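Local coordinates for protein tyrosyl-DNA phosphodiesterase 2 (Danio rerio, PDB 4F1H) that belongs to the endonuclease/exonuclease/phosphatase family of DNase I-like proteins and carries a magnesium ion in its structure, at residues B[133-138]-B[207-212]. Sequence-based numbering, arbitrary orientation.
Sequences VVLQKI and RIFLRS
Ile-138 lays its two branches along the strand, CD1 against CB of Phe-209 (3.8 Å) and CG2 against CB of Arg-211 (3.9 Å), bridging the two strand residues that face the helix. With CG1 anti to its carbonyl carbon (chi1 -65°), the longer branch can run on to Phe-209; the two side chains cross at about a right angle. Leu-135, one turn earlier, places CD2 4.2 Å from CD2 of the Phe-209 ring; branched aliphatic chains suit this place because their methyls pack against an aromatic ring with no polar atom to satisfy. Arg-211 is amphipathic: its CB joins the apolar layer, then the chain bends at chi3 (79°) and carries the guanidinium to the end of helix 124-140. There Arg-211 NH2 lies 3.0 Å from O of Ile-138, while Arg-211 NE donates to O of Ser-212 (2.9 Å) in a bent bond (144°), the acceptor tilted out of the guanidinium plane. Further bonds, from NH2 to Ala-141 O and from NH1 to Pro-142 O and Ala-145 O, fix the group's rotation. Val-147 of neighbouring strand 145-150 touches both Ile-138 and Arg-211. This is helix-on-sheet packing within the DNase I-like fold: an apolar seam ending at a guanidinium whose positive charge probably interacts favourably with the helix's C-terminal carbonyls.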
loop_
_atom_site.group_PDB
_atom_site.type_symbol
_atom_site.label_atom_id
_atom_site.label_comp_id
_atom_site.label_asym_id
_atom_site.label_seq_id
_atom_site.Cartn_x
_atom_site.Cartn_y
_atom_site.Cartn_z
ATOM N N VAL B 133 -10.046 4.876 -8.175
ATOM C CA VAL B 133 -10.619 5.546 -9.354
ATOM C C VAL B 133 -9.500 6.120 -10.229
ATOM O O VAL B 133 -9.525 5.951 -11.462
ATOM C CB VAL B 133 -11.636 6.635 -8.969
ATOM C CG1 VAL B 133 -12.034 7.476 -10.199
ATOM C CG2 VAL B 133 -12.863 6.006 -8.343
ATOM N N VAL B 134 -8.501 6.757 -9.594
ATOM C CA VAL B 134 -7.359 7.297 -10.355
ATOM C C VAL B 134 -6.606 6.225 -11.121
ATOM O O VAL B 134 -6.351 6.376 -12.318
ATOM C CB VAL B 134 -6.362 8.064 -9.456
ATOM C CG1 VAL B 134 -5.106 8.476 -10.249
ATOM C CG2 VAL B 134 -7.049 9.295 -8.852
ATOM N N LEU B 135 -6.275 5.127 -10.435
ATOM C CA LEU B 135 -5.459 4.097 -11.071
ATOM C C LEU B 135 -6.242 3.403 -12.187
ATOM O O LEU B 135 -5.660 3.048 -13.228
ATOM C CB LEU B 135 -4.895 3.101 -10.040
ATOM C CG LEU B 135 -4.012 3.709 -8.944
ATOM C CD1 LEU B 135 -3.716 2.622 -7.896
ATOM C CD2 LEU B 135 -2.698 4.284 -9.532
ATOM N N GLN B 136 -7.553 3.249 -11.998
ATOM C CA GLN B 136 -8.388 2.666 -13.050
ATOM C C GLN B 136 -8.409 3.551 -14.290
ATOM O O GLN B 136 -8.324 3.044 -15.412
ATOM C CB GLN B 136 -9.815 2.385 -12.567
ATOM C CG GLN B 136 -10.635 1.610 -13.613
ATOM C CD GLN B 136 -10.037 0.241 -13.953
ATOM O OE1 GLN B 136 -9.314 -0.360 -13.149
ATOM N NE2 GLN B 136 -10.333 -0.251 -15.157
ATOM N N LYS B 137 -8.461 4.878 -14.098
ATOM C CA LYS B 137 -8.472 5.781 -15.242
ATOM C C LYS B 137 -7.115 5.796 -15.944
ATOM O O LYS B 137 -7.056 5.925 -17.172
ATOM C CB LYS B 137 -8.862 7.200 -14.828
ATOM C CG LYS B 137 -10.275 7.316 -14.304
ATOM C CD LYS B 137 -11.305 7.091 -15.406
ATOM C CE LYS B 137 -12.704 7.025 -14.789
ATOM N NZ LYS B 137 -13.795 6.759 -15.773
ATOM N N ILE B 138 -6.024 5.658 -15.195
ATOM C CA ILE B 138 -4.699 5.575 -15.822
ATOM C C ILE B 138 -4.611 4.295 -16.664
ATOM O O ILE B 138 -4.152 4.340 -17.814
ATOM C CB ILE B 138 -3.565 5.553 -14.777
ATOM C CG1 ILE B 138 -3.529 6.875 -14.020
ATOM C CG2 ILE B 138 -2.189 5.245 -15.418
ATOM C CD1 ILE B 138 -2.446 6.878 -12.866
ATOM N N ARG B 207 2.853 13.155 -5.484
ATOM C CA ARG B 207 3.368 12.033 -6.263
ATOM C C ARG B 207 2.982 12.149 -7.712
ATOM O O ARG B 207 1.971 12.778 -8.044
ATOM C CB ARG B 207 2.858 10.673 -5.728
ATOM C CG ARG B 207 3.088 10.462 -4.215
ATOM C CD ARG B 207 2.734 9.032 -3.778
ATOM N NE ARG B 207 3.045 8.927 -2.358
ATOM C CZ ARG B 207 3.222 7.789 -1.679
ATOM N NH1 ARG B 207 3.085 6.603 -2.273
ATOM N NH2 ARG B 207 3.540 7.854 -0.385
ATOM N N ILE B 208 3.802 11.549 -8.572
ATOM C CA ILE B 208 3.561 11.524 -10.023
ATOM C C ILE B 208 3.509 10.075 -10.464
ATOM O O ILE B 208 4.441 9.288 -10.149
ATOM C CB ILE B 208 4.721 12.181 -10.789
ATOM C CG1 ILE B 208 4.967 13.595 -10.251
ATOM C CG2 ILE B 208 4.466 12.176 -12.285
ATOM C CD1 ILE B 208 6.286 14.206 -10.772
ATOM N N PHE B 209 2.450 9.719 -11.197
ATOM C CA PHE B 209 2.281 8.359 -11.779
ATOM C C PHE B 209 2.407 8.476 -13.289
ATOM O O PHE B 209 1.868 9.411 -13.897
ATOM C CB PHE B 209 0.922 7.753 -11.383
ATOM C CG PHE B 209 0.726 7.602 -9.882
ATOM C CD1 PHE B 209 1.793 7.273 -9.042
ATOM C CD2 PHE B 209 -0.530 7.831 -9.319
ATOM C CE1 PHE B 209 1.604 7.153 -7.660
ATOM C CE2 PHE B 209 -0.736 7.694 -7.946
ATOM C CZ PHE B 209 0.343 7.376 -7.114
ATOM N N LEU B 210 3.134 7.544 -13.899
ATOM C CA LEU B 210 3.443 7.597 -15.326
ATOM C C LEU B 210 3.076 6.288 -15.992
ATOM O O LEU B 210 3.375 5.218 -15.465
ATOM C CB LEU B 210 4.941 7.893 -15.516
ATOM C CG LEU B 210 5.477 7.731 -16.942
ATOM C CD1 LEU B 210 4.889 8.833 -17.870
ATOM C CD2 LEU B 210 7.017 7.781 -16.964
ATOM N N ARG B 211 2.400 6.366 -17.138
ATOM C CA ARG B 211 2.168 5.183 -17.982
ATOM C C ARG B 211 2.554 5.524 -19.424
ATOM O O ARG B 211 2.251 6.623 -19.922
ATOM C CB ARG B 211 0.698 4.750 -17.926
ATOM C CG ARG B 211 0.470 3.368 -18.574
ATOM C CD ARG B 211 -0.947 3.274 -19.110
ATOM N NE ARG B 211 -1.041 3.971 -20.383
ATOM C CZ ARG B 211 -2.157 4.090 -21.093
ATOM N NH1 ARG B 211 -2.127 4.720 -22.251
ATOM N NH2 ARG B 211 -3.294 3.593 -20.636
ATOM N N SER B 212 3.278 4.618 -20.099
ATOM C CA SER B 212 3.613 4.871 -21.500
ATOM C C SER B 212 2.427 4.636 -22.419
ATOM O O SER B 212 1.399 4.087 -22.018
ATOM C CB SER B 212 4.770 3.975 -21.961
ATOM O OG SER B 212 5.890 4.123 -21.119
#